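Local coordinates for protein putative acyl-CoA thioester hydrolase YbhC (Escherichia coli K-12, PDB 3GRH) that is a putative outer-membrane thioesterase of the pectinesterase family that neither binds pectin nor shows pectinesterase activity, at residues V324-L338 with I354-P368. Numbering follows the deposited sequence.
Sequences VNSRFNAFGDGVAQL and IRDSAINEGFNTAKP
Phe328 projects inward from the parallel ladder that pairs it with Ile359 and meets Phe363, which follows in the loop of the next coil. CZ of Phe363 lies 3.9 Å from CB of Phe328, and the methyl of Ala330 sits over one face of the Phe363 ring in a CH-pi contact, CB to centroid 4.0 Å. The Phe328 ring turns an edge to CB of Ser357, while its CE2 reaches CG2 of Ile354 at 3.7 Å; Phe295 of the preceding coil stacks on this ring. Leu338 packs beside them, its CD1 touching CD1 of Ile354 and CB of Pro368; its side chain crosses that of Phe363 at about a right angle, CD2 4.1 Å from CE1.

At the turn, a buried polar site interrupts this packing: Ser357 OG accepts from Ser326 N and donates to Arg355 O. On the outer side Asn329 and Asn360 run side by side with amide planes 17° apart, and ND2 of Asn360 donates to OD1 of Asn329 at 2.9 Å; ND2 of Asn329 is hydrogen-bonded to OE2 of Glu294. With chi2 at 168°, Gln337 extends so that its NE2 meets Lys367 O at 2.8 Å, nearly straight and in its own amide plane. Beyond Ala330 the regular pairing ends: exposed Phe331 and Asp333 point away, while Gly334 still packs on Gly362 and Asn364. Two waters bridge the segments, one joining Val335 O to Asn364 ND2, the other Ala336 N to Gly362 O.

Parallel coils stacked in register around an apolar core are typical of the right-handed parallel beta-helix of carbohydrate esterase family 8.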
ATOM      1  N   VAL A 324      -1.478  -2.744  12.344  1.00  8.27           N
ATOM      2  CA  VAL A 324      -1.190  -3.135  13.750  1.00  8.65           C
ATOM      3  C   VAL A 324      -0.160  -2.233  14.332  1.00  7.52           C
ATOM      4  O   VAL A 324       0.817  -1.889  13.686  1.00  8.41           O
ATOM      5  CB  VAL A 324      -0.854  -4.672  13.813  1.00 10.28           C
ATOM      6  CG1 VAL A 324       0.301  -4.997  12.963  1.00 15.91           C
ATOM      7  CG2 VAL A 324      -0.624  -5.099  15.229  1.00 11.93           C
ATOM      8  N   ASN A 325      -0.370  -1.723  15.521  1.00  8.97           N
ATOM      9  CA  ASN A 325       0.604  -0.984  16.261  1.00  9.45           C
ATOM     10  C   ASN A 325       1.063   0.256  15.421  1.00  8.22           C
ATOM     11  O   ASN A 325       2.269   0.628  15.381  1.00 11.44           O
ATOM     12  CB  ASN A 325       1.806  -1.879  16.581  1.00  9.42           C
ATOM     13  CG  ASN A 325       1.470  -3.093  17.453  1.00 16.55           C
ATOM     14  OD1 ASN A 325       2.150  -4.106  17.414  1.00 23.34           O
ATOM     15  ND2 ASN A 325       0.460  -2.973  18.226  1.00 19.52           N
ATOM     16  N   SER A 326       0.087   0.872  14.773  1.00  8.16           N
ATOM     17  CA  SER A 326       0.317   1.952  13.825  1.00  9.02           C
ATOM     18  C   SER A 326      -0.327   3.257  14.413  1.00  8.94           C
ATOM     19  O   SER A 326      -0.827   3.263  15.522  1.00 10.72           O
ATOM     20  CB  SER A 326      -0.194   1.520  12.475  1.00 10.04           C
ATOM     21  OG  SER A 326       0.725   0.559  11.903  1.00 10.06           O
ATOM     22  N   ARG A 327      -0.069   4.372  13.729  1.00  9.28           N
ATOM     23  CA  ARG A 327      -0.406   5.730  14.174  1.00 11.14           C
ATOM     24  C   ARG A 327      -1.127   6.392  13.012  1.00 11.02           C
ATOM     25  O   ARG A 327      -0.713   6.302  11.891  1.00 11.93           O
ATOM     26  CB  ARG A 327       0.829   6.521  14.592  1.00 13.69           C
ATOM     27  CG  ARG A 327       1.439   5.975  15.785  1.00 19.40           C
ATOM     28  CD  ARG A 327       2.672   6.809  16.133  1.00 21.57           C
ATOM     29  NE  ARG A 327       3.784   6.530  15.230  1.00 28.90           N
ATOM     30  CZ  ARG A 327       4.692   7.419  14.817  1.00 29.73           C
ATOM     31  NH1 ARG A 327       4.633   8.680  15.192  1.00 33.81           N
ATOM     32  NH2 ARG A 327       5.692   7.027  14.040  1.00 33.08           N
ATOM     33  N   PHE A 328      -2.252   7.012  13.291  1.00  9.45           N
ATOM     34  CA  PHE A 328      -3.068   7.663  12.288  1.00 10.36           C
ATOM     35  C   PHE A 328      -3.305   9.131  12.685  1.00 10.50           C
ATOM     36  O   PHE A 328      -3.740   9.407  13.778  1.00 11.71           O
ATOM     37  CB  PHE A 328      -4.443   6.981  12.191  1.00 11.34           C
ATOM     38  CG  PHE A 328      -4.380   5.567  11.702  1.00  9.52           C
ATOM     39  CD1 PHE A 328      -4.507   5.265  10.386  1.00 13.15           C
ATOM     40  CD2 PHE A 328      -4.085   4.547  12.547  1.00 10.06           C
ATOM     41  CE1 PHE A 328      -4.382   3.970   9.896  1.00 12.33           C
ATOM     42  CE2 PHE A 328      -3.982   3.262  12.040  1.00 10.22           C
ATOM     43  CZ  PHE A 328      -4.137   2.956  10.766  1.00 10.83           C
ATOM     44  N   ASN A 329      -2.920  10.050  11.837  1.00 10.44           N
ATOM     45  CA  ASN A 329      -3.015  11.490  12.111  1.00 12.13           C
ATOM     46  C   ASN A 329      -3.686  12.216  10.972  1.00 12.29           C
ATOM     47  O   ASN A 329      -3.348  12.016   9.831  1.00 13.69           O
ATOM     48  CB  ASN A 329      -1.611  12.011  12.335  1.00 11.79           C
ATOM     49  CG  ASN A 329      -0.969  11.480  13.618  1.00 16.38           C
ATOM     50  OD1 ASN A 329      -1.587  11.593  14.676  1.00 23.35           O
ATOM     51  ND2 ASN A 329       0.254  10.929  13.544  1.00 20.90           N
ATOM     52  N   ALA A 330      -4.627  13.090  11.279  1.00 12.37           N
ATOM     53  CA  ALA A 330      -5.272  13.920  10.222  1.00 14.97           C
ATOM     54  C   ALA A 330      -5.389  15.375  10.643  1.00 19.25           C
ATOM     55  O   ALA A 330      -5.594  15.626  11.797  1.00 18.40           O
ATOM     56  CB  ALA A 330      -6.619  13.385   9.920  1.00 13.28           C
ATOM     57  N   PHE A 331      -5.231  16.284   9.685  1.00 23.38           N
ATOM     58  CA  PHE A 331      -5.296  17.757   9.962  1.00 25.32           C
ATOM     59  C   PHE A 331      -6.698  18.281  10.344  1.00 27.46           C
ATOM     60  O   PHE A 331      -6.996  18.406  11.526  1.00 30.30           O
ATOM     61  CB  PHE A 331      -4.723  18.571   8.781  1.00 28.68           C
ATOM     62  CG  PHE A 331      -3.252  18.377   8.582  1.00 30.70           C
ATOM     63  CD1 PHE A 331      -2.794  17.390   7.746  1.00 36.15           C
ATOM     64  CD2 PHE A 331      -2.325  19.131   9.290  1.00 33.86           C
ATOM     65  CE1 PHE A 331      -1.436  17.171   7.570  1.00 34.74           C
ATOM     66  CE2 PHE A 331      -0.956  18.907   9.127  1.00 34.51           C
ATOM     67  CZ  PHE A 331      -0.517  17.938   8.263  1.00 32.84           C
ATOM     68  N   GLY A 332      -7.515  18.602   9.344  1.00 27.08           N
ATOM     69  CA  GLY A 332      -8.860  19.167   9.492  1.00 26.59           C
ATOM     70  C   GLY A 332      -9.752  18.829  10.686  1.00 26.93           C
ATOM     71  O   GLY A 332      -9.333  18.184  11.655  1.00 27.87           O
ATOM     72  N   ASP A 333     -10.998  19.285  10.612  1.00 25.90           N
ATOM     73  CA  ASP A 333     -11.916  19.186  11.742  1.00 25.23           C
ATOM     74  C   ASP A 333     -12.905  18.033  11.538  1.00 23.85           C
ATOM     75  O   ASP A 333     -14.049  18.233  11.153  1.00 24.40           O
ATOM     76  CB  ASP A 333     -12.665  20.511  11.932  1.00 26.33           C
ATOM     77  CG  ASP A 333     -11.754  21.674  12.371  1.00 31.43           C
ATOM     78  OD1 ASP A 333     -11.159  21.628  13.482  1.00 36.33           O
ATOM     79  OD2 ASP A 333     -11.683  22.686  11.621  1.00 35.88           O
ATOM     80  N   GLY A 334     -12.441  16.812  11.776  1.00 20.98           N
ATOM     81  CA  GLY A 334     -13.297  15.639  11.734  1.00 19.81           C
ATOM     82  C   GLY A 334     -13.807  15.220  10.384  1.00 18.24           C
ATOM     83  O   GLY A 334     -14.832  14.577  10.292  1.00 18.94           O
ATOM     84  N   VAL A 335     -13.082  15.552   9.325  1.00 16.36           N
ATOM     85  CA  VAL A 335     -13.490  15.235   7.968  1.00 14.91           C
ATOM     86  C   VAL A 335     -12.990  13.838   7.592  1.00 13.20           C
ATOM     87  O   VAL A 335     -13.728  13.011   7.048  1.00 13.51           O
ATOM     88  CB  VAL A 335     -12.930  16.301   7.035  1.00 16.29           C
ATOM     89  CG1 VAL A 335     -12.810  15.822   5.527  1.00 18.43           C
ATOM     90  CG2 VAL A 335     -13.748  17.562   7.244  1.00 16.95           C
ATOM     91  N   ALA A 336     -11.733  13.588   7.944  1.00 11.34           N
ATOM     92  CA  ALA A 336     -11.032  12.357   7.522  1.00 10.49           C
ATOM     93  C   ALA A 336     -11.695  11.083   8.047  1.00 10.84           C
ATOM     94  O   ALA A 336     -12.164  10.985   9.147  1.00 12.06           O
ATOM     95  CB  ALA A 336      -9.601  12.413   7.987  1.00 10.90           C
ATOM     96  N   GLN A 337     -11.679  10.070   7.204  1.00 10.42           N
ATOM     97  CA  GLN A 337     -12.217   8.779   7.548  1.00  9.22           C
ATOM     98  C   GLN A 337     -11.180   7.682   7.384  1.00  9.91           C
ATOM     99  O   GLN A 337     -10.197   7.841   6.713  1.00 10.49           O
ATOM    100  CB  GLN A 337     -13.461   8.539   6.684  1.00  8.57           C
ATOM    101  CG  GLN A 337     -14.632   9.332   7.173  1.00 12.08           C
ATOM    102  CD  GLN A 337     -15.813   9.355   6.198  1.00 12.20           C
ATOM    103  OE1 GLN A 337     -15.653   9.813   5.052  1.00 13.11           O
ATOM    104  NE2 GLN A 337     -16.974   8.949   6.649  1.00 12.28           N
ATOM    105  N   LEU A 338     -11.384   6.550   8.074  1.00  9.15           N
ATOM    106  CA  LEU A 338     -10.407   5.455   8.071  1.00 10.97           C
ATOM    107  C   LEU A 338     -10.433   4.705   6.791  1.00  9.94           C
ATOM    108  O   LEU A 338      -9.419   4.062   6.404  1.00 10.18           O
ATOM    109  CB  LEU A 338     -10.638   4.557   9.231  1.00 12.07           C
ATOM    110  CG  LEU A 338     -10.462   5.130  10.616  1.00 14.26           C
ATOM    111  CD1 LEU A 338     -10.917   4.064  11.627  1.00 15.15           C
ATOM    112  CD2 LEU A 338      -9.013   5.521  10.787  1.00 14.97           C
ATOM    113  N   ILE A 354      -7.990  -2.586  11.690  1.00  6.38           N
ATOM    114  CA  ILE A 354      -7.081  -1.696  12.373  1.00  6.59           C
ATOM    115  C   ILE A 354      -7.077  -2.055  13.826  1.00  5.17           C
ATOM    116  O   ILE A 354      -8.123  -2.039  14.470  1.00  9.40           O
ATOM    117  CB  ILE A 354      -7.488  -0.219  12.179  1.00  7.63           C
ATOM    118  CG1 ILE A 354      -7.457   0.195  10.739  1.00  8.99           C
ATOM    119  CG2 ILE A 354      -6.472   0.702  12.957  1.00  9.55           C
ATOM    120  CD1 ILE A 354      -8.061   1.621  10.526  1.00 10.57           C
ATOM    121  N   ARG A 355      -5.925  -2.505  14.318  1.00  6.49           N
ATOM    122  CA  ARG A 355      -5.789  -2.988  15.692  1.00  7.73           C
ATOM    123  C   ARG A 355      -4.633  -2.418  16.431  1.00  8.63           C
ATOM    124  O   ARG A 355      -3.608  -2.100  15.851  1.00  7.98           O
ATOM    125  CB  ARG A 355      -5.748  -4.507  15.784  1.00  7.17           C
ATOM    126  CG  ARG A 355      -4.645  -5.138  15.054  1.00 10.28           C
ATOM    127  CD  ARG A 355      -4.713  -6.681  15.150  1.00  9.39           C
ATOM    128  NE  ARG A 355      -4.552  -7.134  16.543  1.00  9.38           N
ATOM    129  CZ  ARG A 355      -4.914  -8.332  17.005  1.00 10.56           C
ATOM    130  NH1 ARG A 355      -5.340  -9.284  16.232  1.00 11.75           N
ATOM    131  NH2 ARG A 355      -4.676  -8.568  18.310  1.00 12.93           N
ATOM    132  N   ASP A 356      -4.799  -2.277  17.725  1.00  9.59           N
ATOM    133  CA  ASP A 356      -3.714  -1.899  18.576  1.00 10.28           C
ATOM    134  C   ASP A 356      -2.979  -0.586  18.145  1.00  8.78           C
ATOM    135  O   ASP A 356      -1.755  -0.441  18.329  1.00 11.96           O
ATOM    136  CB  ASP A 356      -2.705  -3.053  18.708  1.00 11.33           C
ATOM    137  CG  ASP A 356      -3.359  -4.374  19.072  1.00 19.52           C
ATOM    138  OD1 ASP A 356      -4.104  -4.417  20.078  1.00 24.73           O
ATOM    139  OD2 ASP A 356      -3.117  -5.404  18.335  1.00 24.30           O
ATOM    140  N   SER A 357      -3.745   0.330  17.584  1.00  9.29           N
ATOM    141  CA  SER A 357      -3.247   1.509  16.951  1.00  8.78           C
ATOM    142  C   SER A 357      -3.742   2.790  17.590  1.00  9.57           C
ATOM    143  O   SER A 357      -4.766   2.819  18.241  1.00 10.57           O
ATOM    144  CB  SER A 357      -3.607   1.495  15.475  1.00  8.48           C
ATOM    145  OG  SER A 357      -2.840   0.467  14.817  1.00  8.89           O
ATOM    146  N   ALA A 358      -2.981   3.865  17.416  1.00  9.29           N
ATOM    147  CA  ALA A 358      -3.335   5.163  17.971  1.00  9.92           C
ATOM    148  C   ALA A 358      -4.044   5.921  16.834  1.00  9.36           C
ATOM    149  O   ALA A 358      -3.457   6.083  15.768  1.00 11.03           O
ATOM    150  CB  ALA A 358      -2.069   5.932  18.399  1.00 13.14           C
ATOM    151  N   ILE A 359      -5.256   6.399  17.064  1.00  9.69           N
ATOM    152  CA  ILE A 359      -6.027   7.239  16.110  1.00  8.88           C
ATOM    153  C   ILE A 359      -6.212   8.607  16.716  1.00 10.28           C
ATOM    154  O   ILE A 359      -6.796   8.771  17.756  1.00 10.04           O
ATOM    155  CB  ILE A 359      -7.379   6.610  15.764  1.00  8.37           C
ATOM    156  CG1 ILE A 359      -7.169   5.205  15.243  1.00 10.06           C
ATOM    157  CG2 ILE A 359      -8.067   7.418  14.676  1.00  9.59           C
ATOM    158  CD1 ILE A 359      -8.406   4.418  15.062  1.00 11.88           C
ATOM    159  N   ASN A 360      -5.639   9.602  16.108  1.00 12.33           N
ATOM    160  CA  ASN A 360      -5.382  10.792  16.880  1.00 14.97           C
ATOM    161  C   ASN A 360      -6.400  11.741  16.407  1.00 15.01           C
ATOM    162  O   ASN A 360      -7.517  11.349  15.990  1.00 15.38           O
ATOM    163  CB  ASN A 360      -3.889  11.209  16.793  1.00 15.75           C
ATOM    164  CG  ASN A 360      -2.959  10.200  17.524  1.00 19.72           C
ATOM    165  OD1 ASN A 360      -3.197   9.838  18.701  1.00 19.91           O
ATOM    166  ND2 ASN A 360      -2.001   9.621  16.764  1.00 22.94           N
ATOM    167  N   GLU A 361      -6.120  13.027  16.535  1.00 19.96           N
ATOM    168  CA  GLU A 361      -7.121  13.959  16.195  1.00 19.43           C
ATOM    169  C   GLU A 361      -7.298  13.977  14.687  1.00 19.35           C
ATOM    170  O   GLU A 361      -6.449  13.491  13.888  1.00 22.08           O
ATOM    171  CB  GLU A 361      -6.799  15.362  16.750  1.00 20.90           C
ATOM    172  CG  GLU A 361      -8.060  16.240  16.999  1.00 23.38           C
ATOM    173  CD  GLU A 361      -9.036  15.713  18.082  1.00 29.34           C
ATOM    174  OE1 GLU A 361      -9.084  14.484  18.327  1.00 33.21           O
ATOM    175  OE2 GLU A 361      -9.758  16.557  18.708  1.00 32.31           O
ATOM    176  N   GLY A 362      -8.469  14.459  14.325  1.00 17.84           N
ATOM    177  CA  GLY A 362      -8.798  14.819  12.984  1.00 15.61           C
ATOM    178  C   GLY A 362      -9.737  13.899  12.281  1.00 14.85           C
ATOM    179  O   GLY A 362     -10.070  14.170  11.151  1.00 16.34           O
ATOM    180  N   PHE A 363     -10.064  12.774  12.871  1.00 13.61           N
ATOM    181  CA  PHE A 363     -10.955  11.812  12.214  1.00 13.86           C
ATOM    182  C   PHE A 363     -12.417  11.978  12.574  1.00 13.22           C
ATOM    183  O   PHE A 363     -12.746  12.498  13.642  1.00 14.02           O
ATOM    184  CB  PHE A 363     -10.502  10.379  12.464  1.00 13.81           C
ATOM    185  CG  PHE A 363      -9.208  10.063  11.811  1.00 11.94           C
ATOM    186  CD1 PHE A 363      -9.190   9.580  10.529  1.00 15.97           C
ATOM    187  CD2 PHE A 363      -8.027  10.278  12.453  1.00 15.84           C
ATOM    188  CE1 PHE A 363      -7.958   9.351   9.908  1.00 13.45           C
ATOM    189  CE2 PHE A 363      -6.830  10.049  11.847  1.00 15.95           C
ATOM    190  CZ  PHE A 363      -6.800   9.586  10.580  1.00 15.65           C
ATOM    191  N   ASN A 364     -13.295  11.492  11.694  1.00 14.70           N
ATOM    192  CA  ASN A 364     -14.731  11.456  11.930  1.00 14.65           C
ATOM    193  C   ASN A 364     -15.037  10.276  12.827  1.00 15.54           C
ATOM    194  O   ASN A 364     -14.991   9.152  12.374  1.00 17.17           O
ATOM    195  CB  ASN A 364     -15.459  11.312  10.594  1.00 14.45           C
ATOM    196  CG  ASN A 364     -16.988  11.406  10.721  1.00 15.27           C
ATOM    197  OD1 ASN A 364     -17.577  11.082  11.748  1.00 16.81           O
ATOM    198  ND2 ASN A 364     -17.628  11.845   9.639  1.00 19.12           N
ATOM    199  N   THR A 365     -15.260  10.522  14.109  1.00 16.45           N
ATOM    200  CA  THR A 365     -15.358   9.400  15.028  1.00 17.20           C
ATOM    201  C   THR A 365     -16.709   8.743  15.004  1.00 19.01           C
ATOM    202  O   THR A 365     -16.792   7.564  15.367  1.00 19.89           O
ATOM    203  CB  THR A 365     -15.013   9.790  16.464  1.00 16.96           C
ATOM    204  OG1 THR A 365     -15.922  10.808  16.892  1.00 16.42           O
ATOM    205  CG2 THR A 365     -13.577  10.288  16.548  1.00 17.98           C
ATOM    206  N   ALA A 366     -17.746   9.490  14.600  1.00 18.43           N
ATOM    207  CA  ALA A 366     -19.115   8.978  14.444  1.00 18.91           C
ATOM    208  C   ALA A 366     -19.325   8.113  13.200  1.00 19.57           C
ATOM    209  O   ALA A 366     -20.100   7.138  13.242  1.00 21.13           O
ATOM    210  CB  ALA A 366     -20.095  10.116  14.438  1.00 20.03           C
ATOM    211  N   LYS A 367     -18.629   8.427  12.113  1.00 17.70           N
ATOM    212  CA  LYS A 367     -18.724   7.644  10.904  1.00 16.71           C
ATOM    213  C   LYS A 367     -17.322   7.471  10.306  1.00 14.36           C
ATOM    214  O   LYS A 367     -16.909   8.139   9.373  1.00 12.92           O
ATOM    215  CB  LYS A 367     -19.621   8.315   9.902  1.00 18.48           C
ATOM    216  CG  LYS A 367     -21.045   8.370  10.295  1.00 21.25           C
ATOM    217  CD  LYS A 367     -21.885   8.796   9.127  1.00 22.13           C
ATOM    218  CE  LYS A 367     -23.359   8.510   9.382  1.00 27.74           C
ATOM    219  NZ  LYS A 367     -23.648   8.271  10.835  1.00 32.36           N
ATOM    220  N   PRO A 368     -16.522   6.607  10.909  1.00 11.82           N
ATOM    221  CA  PRO A 368     -15.176   6.444  10.426  1.00 12.51           C
ATOM    222  C   PRO A 368     -15.015   5.742   9.094  1.00 12.45           C
ATOM    223  O   PRO A 368     -13.974   5.828   8.508  1.00 12.84           O
ATOM    224  CB  PRO A 368     -14.519   5.596  11.531  1.00 14.81           C
ATOM    225  CG  PRO A 368     -15.676   4.916  12.158  1.00 14.49           C
ATOM    226  CD  PRO A 368     -16.788   5.821  12.125  1.00 12.92           C
TER
HETATM  227  O   HOH W   1     -16.490  12.947   7.195  1.00 27.24           O
HETATM  228  O   HOH W   2     -10.047  15.771   9.141  1.00 30.95           O